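Local coordinates for protein hydrazine synthase alpha subunit (Candidatus Kuenenia stuttgartiensis, PDB 5C2V) that catalyses the condensation of hydroxylamine with ammonia to give hydrazine, as the alpha subunit of the hydrazine synthase complex, at residues L718-E726 with I736-N746; D649-K657 with F748-I757. All coordinates share one frame; numbering follows the deposited sequence.

Contact 1. Residues L718-E726 with I736-N746; sequences LVWRLYEAE and IFPIEGRLLHN. With HEC (heme c), chain B.
Carboxylate oxygen OE1 of Glu724 is gripped by two donors, one from each segment. The backbone N of His745 reaches it at 2.7 Å in a nearly straight bond (166° at the hydrogen), arriving on the anti side and 22° out of the carboxylate plane. Arg721 NH2 uses the syn lone pair of OE1 at 3.3 Å, with the oxygen close to the guanidinium plane. The other oxygen, OE2, pairs with Arg742 NH2, whose extended chain comes from the opposite direction, so Arg721, Glu724 and Arg742 form one salt-bridge network. Glu724 is folded at chi2 (-69°), which turns its carboxylate back toward Arg721; the residue has positive phi and is the C-prime position of the Schellman motif ending the helix. Arg721 also clamps a heme propionate: NH1 lies 2.6 Å and NH2 2.8 Å from HEC O1D. A water links NH1 to the carbonyl of Ile736 and to O2A of the second propionate. Beside these charged groups, Arg721 CD touches Phe737 CE1 at 3.6 Å; the two side chains run in opposite directions, with the guanidinium and ring planes steeply inclined. One face of the Phe737 ring is covered over its centre by Ile736 CG2, while Ile736 CD1 meets Trp720 CZ3 at 3.5 Å; the indole NE1 is bonded to the carbonyl of Ile714. His745 donates from ND1 to Leu743 O at 2.6 Å, the acceptor in the ring plane, which fixes the imidazole rotation. Its NE2 binds the heme iron at 2.1 Å, and His662 supplies the second axial ligand. Glu724 thus holds the backbone of an axial ligand, in the second shell of the bis-histidine heme c site of the C-terminal cytochrome c domain.

Contact 2. Residues D649-K657 with F748-I757; sequences DIQPILDAK and FLTQDERYAI. With HEC (heme c), chain B.
The ring of Phe748 has a heme methyl, HEC CMC, over one face, 4.3 Å above the plane and shifted toward the rim. From the other segment, the backbone carbonyl O of Lys657 lies 3.5 Å from HEC CMC. Phe748 also meets the axial ligand His745 edge-to-face. A second flat group, the Glu753 carboxylate, takes the Lys657 ammonium on the syn lone pair of OE1, with NZ 2.9 Å away, and a weak bond runs from NZ to OE2. The backbone N of Thr750, the N-cap residue, donates to Glu753 OE1 at 3.0 Å, from well above the carboxylate plane (54°), so OE1 accepts both from its own helix start and from helix 646-657. CB and CG of Lys657 lie against Leu749 CD2, with CG 3.6 Å from it and placed beside the backbone N (chi1 -52°); beyond CG the chain bends at chi2, and NZ reaches Glu753. Next to it, Ile653 straddles the helix start, with CG2 against Leu749 CD2 at 3.7 Å and CD1 against Glu753 CB at 3.8 Å. Farther along, Ile650 CD1 packs on Ala756 and Ile757. The axes of segments 649-657 and 751-757 approach to 10.0 Å, with a crossing angle of -126°; helix 717-722 backs Leu749 and Ile757, and helix 687-692 covers Leu654.

Both contacts belong to the cytochrome c region and touch the same heme, contact 1 chiefly through the propionates and an axial histidine, contact 2 through apolar contacts with pyrrole carbons and ring substituents. Their centres lie about 16 Å apart. Contact 1 is the more polar: a helix end and an irregular loop are joined by charged groups, and its outer loop residues are exposed. Contact 2 pairs two helices through aliphatic side chains, with one salt bridge at its heme-side end. Both are only partly buried. They meet where helix 717-722 packs on helix 751-762: Leu722 CD1 lies 3.8 Å from Ile757 CD1, and Arg754 makes a cation-pi contact with Tyr723.

Contact 1. Residues L718-E726 with I736-N746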
loop_
_atom_site.group_PDB
_atom_site.type_symbol
_atom_site.label_atom_id
_atom_site.label_comp_id
_atom_site.label_asym_id
_atom_site.label_seq_id
_atom_site.Cartn_x
_atom_site.Cartn_y
_atom_site.Cartn_z
ATOM N N LEU D 718 6.979 13.783 21.555
ATOM C CA LEU D 718 8.005 14.427 22.367
ATOM C C LEU D 718 7.983 15.938 22.173
ATOM O O LEU D 718 8.020 16.701 23.138
ATOM C CB LEU D 718 9.388 13.875 22.020
ATOM C CG LEU D 718 10.579 14.545 22.703
ATOM C CD1 LEU D 718 10.463 14.403 24.208
ATOM C CD2 LEU D 718 11.891 13.959 22.202
ATOM N N VAL D 719 7.915 16.361 20.915
ATOM C CA VAL D 719 7.883 17.778 20.581
ATOM C C VAL D 719 6.546 18.394 20.988
ATOM O O VAL D 719 6.491 19.539 21.441
ATOM C CB VAL D 719 8.127 18.002 19.078
ATOM C CG1 VAL D 719 8.153 19.483 18.752
ATOM C CG2 VAL D 719 9.433 17.348 18.658
ATOM N N TRP D 720 5.473 17.623 20.827
ATOM C CA TRP D 720 4.147 18.036 21.280
ATOM C C TRP D 720 4.164 18.393 22.761
ATOM O O TRP D 720 3.545 19.368 23.182
ATOM C CB TRP D 720 3.118 16.929 21.024
ATOM C CG TRP D 720 2.544 16.923 19.638
ATOM C CD1 TRP D 720 3.232 16.978 18.463
ATOM C CD2 TRP D 720 1.158 16.837 19.287
ATOM N NE1 TRP D 720 2.362 16.942 17.400
ATOM C CE2 TRP D 720 1.081 16.854 17.879
ATOM C CE3 TRP D 720 -0.027 16.750 20.024
ATOM C CZ2 TRP D 720 -0.131 16.789 17.196
ATOM C CZ3 TRP D 720 -1.229 16.685 19.344
ATOM C CH2 TRP D 720 -1.273 16.706 17.945
ATOM N N ARG D 721 4.884 17.596 23.545
ATOM C CA ARG D 721 4.973 17.818 24.983
ATOM C C ARG D 721 5.947 18.938 25.333
ATOM O O ARG D 721 5.698 19.719 26.251
ATOM C CB ARG D 721 5.382 16.530 25.700
ATOM C CG ARG D 721 4.318 15.445 25.670
ATOM C CD ARG D 721 2.967 15.997 26.098
ATOM N NE ARG D 721 3.030 16.664 27.395
ATOM C CZ ARG D 721 2.875 16.047 28.561
ATOM N NH1 ARG D 721 2.648 14.741 28.595
ATOM N NH2 ARG D 721 2.949 16.735 29.693
ATOM N N LEU D 722 7.056 19.012 24.605
ATOM C CA LEU D 722 8.052 20.046 24.853
ATOM C C LEU D 722 7.503 21.437 24.540
ATOM O O LEU D 722 7.938 22.424 25.127
ATOM C CB LEU D 722 9.321 19.780 24.041
ATOM C CG LEU D 722 10.211 18.651 24.567
ATOM C CD1 LEU D 722 11.340 18.349 23.596
ATOM C CD2 LEU D 722 10.762 19.001 25.942
ATOM N N TYR D 723 6.567 21.516 23.598
ATOM C CA TYR D 723 5.880 22.777 23.325
ATOM C C TYR D 723 4.515 22.870 24.012
ATOM O O TYR D 723 3.874 23.921 23.981
ATOM C CB TYR D 723 5.713 22.972 21.817
ATOM C CG TYR D 723 6.994 23.326 21.096
ATOM C CD1 TYR D 723 7.933 22.352 20.789
ATOM C CD2 TYR D 723 7.262 24.635 20.717
ATOM C CE1 TYR D 723 9.105 22.669 20.127
ATOM C CE2 TYR D 723 8.431 24.964 20.055
ATOM C CZ TYR D 723 9.348 23.978 19.764
ATOM O OH TYR D 723 10.513 24.299 19.106
ATOM N N GLU D 724 4.094 21.775 24.647
ATOM C CA GLU D 724 2.795 21.689 25.325
ATOM C C GLU D 724 1.624 22.216 24.490
ATOM O O GLU D 724 0.826 23.022 24.970
ATOM C CB GLU D 724 2.842 22.434 26.661
ATOM C CG GLU D 724 3.736 21.788 27.714
ATOM C CD GLU D 724 3.192 20.465 28.232
ATOM O OE1 GLU D 724 3.932 19.759 28.948
ATOM O OE2 GLU D 724 2.025 20.129 27.932
ATOM N N ALA D 725 1.528 21.759 23.245
ATOM C CA ALA D 725 0.448 22.170 22.350
ATOM C C ALA D 725 0.244 21.128 21.256
ATOM O O ALA D 725 1.102 20.271 21.049
ATOM C CB ALA D 725 0.750 23.531 21.740
ATOM N N GLU D 726 -0.885 21.192 20.554
ATOM C CA GLU D 726 -1.075 20.299 19.418
ATOM C C GLU D 726 -0.580 21.001 18.154
ATOM O O GLU D 726 -1.178 21.959 17.663
ATOM C CB GLU D 726 -2.543 19.852 19.293
ATOM C CG GLU D 726 -3.590 20.951 19.175
ATOM C CD GLU D 726 -4.994 20.390 19.002
ATOM O OE1 GLU D 726 -5.206 19.601 18.057
ATOM O OE2 GLU D 726 -5.885 20.741 19.805
ATOM N N ILE D 736 -2.967 11.799 24.806
ATOM C CA ILE D 736 -1.720 12.547 24.705
ATOM C C ILE D 736 -1.426 13.292 26.000
ATOM O O ILE D 736 -0.428 13.023 26.669
ATOM C CB ILE D 736 -1.754 13.544 23.532
ATOM C CG1 ILE D 736 -2.035 12.808 22.221
ATOM C CG2 ILE D 736 -0.442 14.308 23.443
ATOM C CD1 ILE D 736 -2.073 13.706 21.008
ATOM N N PHE D 737 -2.296 14.235 26.344
ATOM C CA PHE D 737 -2.125 15.023 27.555
ATOM C C PHE D 737 -2.959 14.465 28.703
ATOM O O PHE D 737 -4.189 14.477 28.645
ATOM C CB PHE D 737 -2.494 16.483 27.293
ATOM C CG PHE D 737 -1.814 17.069 26.091
ATOM C CD1 PHE D 737 -0.472 17.406 26.134
ATOM C CD2 PHE D 737 -2.516 17.278 24.914
ATOM C CE1 PHE D 737 0.158 17.944 25.028
ATOM C CE2 PHE D 737 -1.891 17.814 23.804
ATOM C CZ PHE D 737 -0.551 18.148 23.863
ATOM N N PRO D 738 -2.286 13.968 29.752
ATOM C CA PRO D 738 -2.943 13.419 30.942
ATOM C C PRO D 738 -3.813 14.455 31.646
ATOM O O PRO D 738 -3.401 15.606 31.790
ATOM C CB PRO D 738 -1.769 13.003 31.836
ATOM C CG PRO D 738 -0.622 12.831 30.903
ATOM C CD PRO D 738 -0.819 13.860 29.836
ATOM N N ILE D 739 -5.005 14.051 32.072
ATOM C CA ILE D 739 -5.884 14.949 32.808
ATOM C C ILE D 739 -5.543 14.939 34.294
ATOM O O ILE D 739 -5.966 15.818 35.040
ATOM C CB ILE D 739 -7.369 14.574 32.625
ATOM C CG1 ILE D 739 -7.674 13.231 33.293
ATOM C CG2 ILE D 739 -7.732 14.542 31.147
ATOM C CD1 ILE D 739 -9.115 12.791 33.149
ATOM N N GLU D 740 -4.767 13.944 34.716
ATOM C CA GLU D 740 -4.396 13.807 36.120
ATOM C C GLU D 740 -2.887 13.694 36.305
ATOM O O GLU D 740 -2.229 12.885 35.652
ATOM C CB GLU D 740 -5.084 12.589 36.739
ATOM C CG GLU D 740 -6.266 12.929 37.628
ATOM C CD GLU D 740 -6.897 11.699 38.253
ATOM O OE1 GLU D 740 -6.964 10.653 37.573
ATOM O OE2 GLU D 740 -7.321 11.778 39.425
ATOM N N GLY D 741 -2.348 14.511 37.205
ATOM C CA GLY D 741 -0.931 14.478 37.519
ATOM C C GLY D 741 -0.056 14.981 36.390
ATOM O O GLY D 741 1.114 14.612 36.289
ATOM N N ARG D 742 -0.622 15.830 35.536
ATOM C CA ARG D 742 0.116 16.383 34.408
ATOM C C ARG D 742 1.193 17.352 34.886
ATOM O O ARG D 742 1.044 18.000 35.920
ATOM C CB ARG D 742 -0.836 17.085 33.433
ATOM C CG ARG D 742 -0.174 17.546 32.142
ATOM C CD ARG D 742 -1.143 18.289 31.240
ATOM N NE ARG D 742 -0.475 18.810 30.052
ATOM C CZ ARG D 742 -1.083 19.502 29.094
ATOM N NH1 ARG D 742 -2.381 19.760 29.179
ATOM N NH2 ARG D 742 -0.394 19.939 28.049
ATOM N N LEU D 743 2.283 17.434 34.131
ATOM C CA LEU D 743 3.366 18.359 34.433
ATOM C C LEU D 743 3.787 19.095 33.166
ATOM O O LEU D 743 4.104 18.467 32.157
ATOM C CB LEU D 743 4.553 17.612 35.041
ATOM C CG LEU D 743 5.651 18.458 35.685
ATOM C CD1 LEU D 743 5.093 19.266 36.844
ATOM C CD2 LEU D 743 6.783 17.567 36.151
ATOM N N LEU D 744 3.782 20.425 33.216
ATOM C CA LEU D 744 4.120 21.222 32.040
ATOM C C LEU D 744 5.608 21.118 31.719
ATOM O O LEU D 744 6.458 21.445 32.547
ATOM C CB LEU D 744 3.722 22.683 32.253
ATOM C CG LEU D 744 2.222 22.954 32.377
ATOM C CD1 LEU D 744 1.956 24.429 32.628
ATOM C CD2 LEU D 744 1.487 22.479 31.132
ATOM N N HIS D 745 5.911 20.655 30.509
ATOM C CA HIS D 745 7.290 20.425 30.088
ATOM C C HIS D 745 7.888 21.533 29.221
ATOM O O HIS D 745 9.036 21.428 28.791
ATOM C CB HIS D 745 7.385 19.093 29.341
ATOM C CG HIS D 745 7.367 17.897 30.240
ATOM N ND1 HIS D 745 6.371 17.677 31.166
ATOM C CD2 HIS D 745 8.231 16.862 30.363
ATOM C CE1 HIS D 745 6.619 16.555 31.817
ATOM N NE2 HIS D 745 7.743 16.041 31.351
ATOM N N ASN D 746 7.123 22.586 28.959
ATOM C CA ASN D 746 7.553 23.586 27.985
ATOM C C ASN D 746 8.651 24.523 28.493
ATOM O O ASN D 746 9.381 25.114 27.697
ATOM C CB ASN D 746 6.350 24.406 27.504
ATOM C CG ASN D 746 5.676 25.176 28.620
ATOM O OD1 ASN D 746 5.744 24.791 29.787
ATOM N ND2 ASN D 746 5.015 26.271 28.264
HETATM FE FE HEC B . 8.959 14.375 31.702
HETATM C CHA HEC B . 5.991 12.722 31.218
HETATM C CHB HEC B . 9.746 13.955 28.388
HETATM C CHC HEC B . 11.900 16.142 32.149
HETATM C CHD HEC B . 8.351 14.615 35.078
HETATM N NA HEC B . 8.062 13.468 30.111
HETATM C C1A HEC B . 6.796 12.911 30.116
HETATM C C2A HEC B . 6.462 12.558 28.750
HETATM C C3A HEC B . 7.493 12.896 27.969
HETATM C C4A HEC B . 8.524 13.477 28.807
HETATM C CMA HEC B . 7.573 12.703 26.440
HETATM C CAA HEC B . 5.144 11.907 28.280
HETATM C CBA HEC B . 5.264 10.388 28.358
HETATM C CGA HEC B . 4.034 9.754 27.763
HETATM O O1A HEC B . 4.120 8.587 27.298
HETATM O O2A HEC B . 2.966 10.418 27.741
HETATM N NB HEC B . 10.559 14.895 30.507
HETATM C C1B HEC B . 10.618 14.717 29.138
HETATM C C2B HEC B . 11.749 15.474 28.637
HETATM C C3B HEC B . 12.346 16.068 29.678
HETATM C C4B HEC B . 11.605 15.722 30.872
HETATM C CMB HEC B . 12.190 15.551 27.159
HETATM C CAB HEC B . 13.591 16.984 29.646
HETATM C CBB HEC B . 13.228 18.348 29.017
HETATM N NC HEC B . 9.940 15.223 33.307
HETATM C C1C HEC B . 11.145 15.899 33.272
HETATM C C2C HEC B . 11.415 16.416 34.598
HETATM C C3C HEC B . 10.503 15.892 35.427
HETATM C C4C HEC B . 9.512 15.200 34.619
HETATM C CMC HEC B . 12.745 17.088 35.005
HETATM C CAC HEC B . 10.423 16.094 36.961
HETATM C CBC HEC B . 10.159 17.575 37.313
HETATM N ND HEC B . 7.401 13.743 32.959
HETATM C C1D HEC B . 7.370 13.999 34.329
HETATM C C2D HEC B . 6.120 13.506 34.858
HETATM C C3D HEC B . 5.356 12.916 33.665
HETATM C C4D HEC B . 6.240 13.103 32.523
HETATM C CMD HEC B . 5.644 13.572 36.327
HETATM C CAD HEC B . 3.955 12.252 33.754
HETATM C CBD HEC B . 3.028 12.543 32.574
HETATM C CGD HEC B . 2.856 14.021 32.337
HETATM O O1D HEC B . 2.480 14.398 31.197
HETATM O O2D HEC B . 3.090 14.824 33.277
HETATM O O HOH W 1 2.282 12.909 26.946
#

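Contact 2. Residues D649-K657 with F748-I757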
loop_
_atom_site.group_PDB
_atom_site.type_symbol
_atom_site.label_atom_id
_atom_site.label_comp_id
_atom_site.label_asym_id
_atom_site.label_seq_id
_atom_site.Cartn_x
_atom_site.Cartn_y
_atom_site.Cartn_z
ATOM N N ASP D 649 25.323 16.236 21.155
ATOM C CA ASP D 649 24.408 17.365 21.301
ATOM C C ASP D 649 23.219 17.080 22.224
ATOM O O ASP D 649 23.062 17.727 23.258
ATOM C CB ASP D 649 23.903 17.805 19.924
ATOM C CG ASP D 649 25.030 18.247 19.003
ATOM O OD1 ASP D 649 25.987 18.879 19.497
ATOM O OD2 ASP D 649 24.963 17.957 17.790
ATOM N N ILE D 650 22.381 16.122 21.837
ATOM C CA ILE D 650 21.123 15.854 22.538
ATOM C C ILE D 650 21.293 15.200 23.915
ATOM O O ILE D 650 20.698 15.647 24.904
ATOM C CB ILE D 650 20.208 14.950 21.687
ATOM C CG1 ILE D 650 20.004 15.554 20.295
ATOM C CG2 ILE D 650 18.873 14.731 22.383
ATOM C CD1 ILE D 650 19.464 16.967 20.313
ATOM N N GLN D 651 22.094 14.139 23.969
ATOM C CA GLN D 651 22.268 13.363 25.198
ATOM C C GLN D 651 22.695 14.191 26.421
ATOM O O GLN D 651 22.163 13.973 27.506
ATOM C CB GLN D 651 23.274 12.228 24.974
ATOM C CG GLN D 651 23.486 11.342 26.197
ATOM C CD GLN D 651 22.333 10.386 26.438
ATOM O OE1 GLN D 651 21.952 9.618 25.554
ATOM N NE2 GLN D 651 21.768 10.430 27.639
ATOM N N PRO D 652 23.653 15.129 26.265
ATOM C CA PRO D 652 23.974 15.944 27.446
ATOM C C PRO D 652 22.793 16.787 27.926
ATOM O O PRO D 652 22.623 16.972 29.134
ATOM C CB PRO D 652 25.115 16.839 26.953
ATOM C CG PRO D 652 25.736 16.073 25.842
ATOM C CD PRO D 652 24.594 15.389 25.160
ATOM N N ILE D 653 21.992 17.286 26.989
ATOM C CA ILE D 653 20.784 18.028 27.333
ATOM C C ILE D 653 19.835 17.133 28.119
ATOM O O ILE D 653 19.245 17.557 29.117
ATOM C CB ILE D 653 20.060 18.563 26.081
ATOM C CG1 ILE D 653 21.006 19.411 25.231
ATOM C CG2 ILE D 653 18.832 19.370 26.476
ATOM C CD1 ILE D 653 20.375 19.933 23.957
ATOM N N LEU D 654 19.696 15.890 27.666
ATOM C CA LEU D 654 18.843 14.924 28.353
ATOM C C LEU D 654 19.350 14.615 29.760
ATOM O O LEU D 654 18.568 14.490 30.698
ATOM C CB LEU D 654 18.734 13.632 27.541
ATOM C CG LEU D 654 18.036 13.752 26.186
ATOM C CD1 LEU D 654 17.923 12.392 25.518
ATOM C CD2 LEU D 654 16.666 14.394 26.347
ATOM N N ASP D 655 20.664 14.493 29.906
ATOM C CA ASP D 655 21.256 14.214 31.207
ATOM C C ASP D 655 21.041 15.379 32.162
ATOM O O ASP D 655 20.757 15.184 33.345
ATOM C CB ASP D 655 22.751 13.921 31.070
ATOM C CG ASP D 655 23.037 12.768 30.128
ATOM O OD1 ASP D 655 22.139 11.922 29.934
ATOM O OD2 ASP D 655 24.159 12.711 29.581
ATOM N N ALA D 656 21.180 16.594 31.643
ATOM C CA ALA D 656 21.067 17.788 32.470
ATOM C C ALA D 656 19.629 18.111 32.885
ATOM O O ALA D 656 19.350 18.298 34.067
ATOM C CB ALA D 656 21.675 18.982 31.741
ATOM N N LYS D 657 18.723 18.188 31.911
ATOM C CA LYS D 657 17.363 18.668 32.173
ATOM C C LYS D 657 16.276 17.599 32.346
ATOM O O LYS D 657 15.130 17.932 32.647
ATOM C CB LYS D 657 16.933 19.606 31.046
ATOM C CG LYS D 657 17.917 20.721 30.750
ATOM C CD LYS D 657 18.098 21.631 31.949
ATOM C CE LYS D 657 18.908 22.860 31.578
ATOM N NZ LYS D 657 18.290 23.595 30.439
ATOM N N PHE D 748 11.126 23.564 30.688
ATOM C CA PHE D 748 12.303 22.810 31.123
ATOM C C PHE D 748 13.553 23.129 30.303
ATOM O O PHE D 748 14.669 23.087 30.821
ATOM C CB PHE D 748 12.029 21.306 31.062
ATOM C CG PHE D 748 11.168 20.800 32.181
ATOM C CD1 PHE D 748 11.251 21.361 33.445
ATOM C CD2 PHE D 748 10.278 19.761 31.972
ATOM C CE1 PHE D 748 10.460 20.898 34.478
ATOM C CE2 PHE D 748 9.483 19.292 33.001
ATOM C CZ PHE D 748 9.574 19.862 34.256
ATOM N N LEU D 749 13.361 23.441 29.026
ATOM C CA LEU D 749 14.479 23.677 28.118
ATOM C C LEU D 749 14.523 25.117 27.630
ATOM O O LEU D 749 13.503 25.805 27.606
ATOM C CB LEU D 749 14.397 22.740 26.910
ATOM C CG LEU D 749 14.430 21.233 27.154
ATOM C CD1 LEU D 749 14.300 20.480 25.838
ATOM C CD2 LEU D 749 15.708 20.841 27.867
ATOM N N THR D 750 15.711 25.572 27.241
ATOM C CA THR D 750 15.831 26.847 26.550
ATOM C C THR D 750 15.418 26.636 25.097
ATOM O O THR D 750 15.118 25.513 24.693
ATOM C CB THR D 750 17.263 27.411 26.616
ATOM O OG1 THR D 750 18.162 26.529 25.932
ATOM C CG2 THR D 750 17.712 27.564 28.064
ATOM N N GLN D 751 15.410 27.705 24.310
ATOM C CA GLN D 751 14.984 27.601 22.920
ATOM C C GLN D 751 16.011 26.832 22.094
ATOM O O GLN D 751 15.654 26.062 21.201
ATOM C CB GLN D 751 14.750 28.991 22.322
ATOM C CG GLN D 751 14.343 28.980 20.854
ATOM C CD GLN D 751 12.984 28.341 20.622
ATOM O OE1 GLN D 751 12.167 28.236 21.537
ATOM N NE2 GLN D 751 12.739 27.908 19.390
ATOM N N ASP D 752 17.286 27.034 22.412
ATOM C CA ASP D 752 18.375 26.392 21.682
ATOM C C ASP D 752 18.365 24.874 21.857
ATOM O O ASP D 752 18.559 24.133 20.895
ATOM C CB ASP D 752 19.722 26.961 22.131
ATOM C CG ASP D 752 19.857 28.442 21.831
ATOM O OD1 ASP D 752 19.221 28.914 20.866
ATOM O OD2 ASP D 752 20.599 29.134 22.559
ATOM N N GLU D 753 18.138 24.420 23.086
ATOM C CA GLU D 753 18.103 22.992 23.390
ATOM C C GLU D 753 16.903 22.312 22.731
ATOM O O GLU D 753 17.038 21.286 22.047
ATOM C CB GLU D 753 18.065 22.778 24.906
ATOM C CG GLU D 753 19.243 23.396 25.651
ATOM C CD GLU D 753 18.991 23.533 27.142
ATOM O OE1 GLU D 753 17.820 23.422 27.561
ATOM O OE2 GLU D 753 19.964 23.753 27.894
ATOM N N ARG D 754 15.730 22.900 22.940
ATOM C CA ARG D 754 14.490 22.378 22.383
ATOM C C ARG D 754 14.555 22.311 20.861
ATOM O O ARG D 754 14.193 21.297 20.259
ATOM C CB ARG D 754 13.304 23.239 22.828
ATOM C CG ARG D 754 11.947 22.669 22.454
ATOM C CD ARG D 754 10.819 23.457 23.101
ATOM N NE ARG D 754 10.737 24.824 22.596
ATOM C CZ ARG D 754 9.861 25.727 23.026
ATOM N NH1 ARG D 754 8.987 25.407 23.970
ATOM N NH2 ARG D 754 9.857 26.948 22.509
ATOM N N TYR D 755 15.033 23.387 20.240
ATOM C CA TYR D 755 15.138 23.415 18.788
ATOM C C TYR D 755 16.273 22.522 18.301
ATOM O O TYR D 755 16.302 22.128 17.137
ATOM C CB TYR D 755 15.338 24.839 18.274
ATOM C CG TYR D 755 15.134 24.948 16.781
ATOM C CD1 TYR D 755 13.858 24.899 16.236
ATOM C CD2 TYR D 755 16.212 25.081 15.917
ATOM C CE1 TYR D 755 13.660 24.987 14.874
ATOM C CE2 TYR D 755 16.023 25.172 14.551
ATOM C CZ TYR D 755 14.744 25.123 14.035
ATOM O OH TYR D 755 14.546 25.212 12.677
ATOM N N ALA D 756 17.213 22.212 19.188
ATOM C CA ALA D 756 18.244 21.236 18.862
ATOM C C ALA D 756 17.595 19.866 18.736
ATOM O O ALA D 756 17.904 19.101 17.819
ATOM C CB ALA D 756 19.340 21.221 19.913
ATOM N N ILE D 757 16.684 19.566 19.658
ATOM C CA ILE D 757 15.917 18.325 19.580
ATOM C C ILE D 757 15.057 18.300 18.313
ATOM O O ILE D 757 15.001 17.284 17.608
ATOM C CB ILE D 757 15.020 18.137 20.819
ATOM C CG1 ILE D 757 15.875 18.049 22.084
ATOM C CG2 ILE D 757 14.159 16.891 20.674
ATOM C CD1 ILE D 757 15.075 17.845 23.350
HETATM FE FE HEC B . 8.959 14.375 31.702
HETATM C CHA HEC B . 5.991 12.722 31.218
HETATM C CHB HEC B . 9.746 13.955 28.388
HETATM C CHC HEC B . 11.900 16.142 32.149
HETATM C CHD HEC B . 8.351 14.615 35.078
HETATM N NA HEC B . 8.062 13.468 30.111
HETATM C C1A HEC B . 6.796 12.911 30.116
HETATM C C2A HEC B . 6.462 12.558 28.750
HETATM C C3A HEC B . 7.493 12.896 27.969
HETATM C C4A HEC B . 8.524 13.477 28.807
HETATM C CMA HEC B . 7.573 12.703 26.440
HETATM C CAA HEC B . 5.144 11.907 28.280
HETATM C CBA HEC B . 5.264 10.388 28.358
HETATM C CGA HEC B . 4.034 9.754 27.763
HETATM O O1A HEC B . 4.120 8.587 27.298
HETATM O O2A HEC B . 2.966 10.418 27.741
HETATM N NB HEC B . 10.559 14.895 30.507
HETATM C C1B HEC B . 10.618 14.717 29.138
HETATM C C2B HEC B . 11.749 15.474 28.637
HETATM C C3B HEC B . 12.346 16.068 29.678
HETATM C C4B HEC B . 11.605 15.722 30.872
HETATM C CMB HEC B . 12.190 15.551 27.159
HETATM C CAB HEC B . 13.591 16.984 29.646
HETATM C CBB HEC B . 13.228 18.348 29.017
HETATM N NC HEC B . 9.940 15.223 33.307
HETATM C C1C HEC B . 11.145 15.899 33.272
HETATM C C2C HEC B . 11.415 16.416 34.598
HETATM C C3C HEC B . 10.503 15.892 35.427
HETATM C C4C HEC B . 9.512 15.200 34.619
HETATM C CMC HEC B . 12.745 17.088 35.005
HETATM C CAC HEC B . 10.423 16.094 36.961
HETATM C CBC HEC B . 10.159 17.575 37.313
HETATM N ND HEC B . 7.401 13.743 32.959
HETATM C C1D HEC B . 7.370 13.999 34.329
HETATM C C2D HEC B . 6.120 13.506 34.858
HETATM C C3D HEC B . 5.356 12.916 33.665
HETATM C C4D HEC B . 6.240 13.103 32.523
HETATM C CMD HEC B . 5.644 13.572 36.327
HETATM C CAD HEC B . 3.955 12.252 33.754
HETATM C CBD HEC B . 3.028 12.543 32.574
HETATM C CGD HEC B . 2.856 14.021 32.337
HETATM O O1D HEC B . 2.480 14.398 31.197
HETATM O O2D HEC B . 3.090 14.824 33.277
#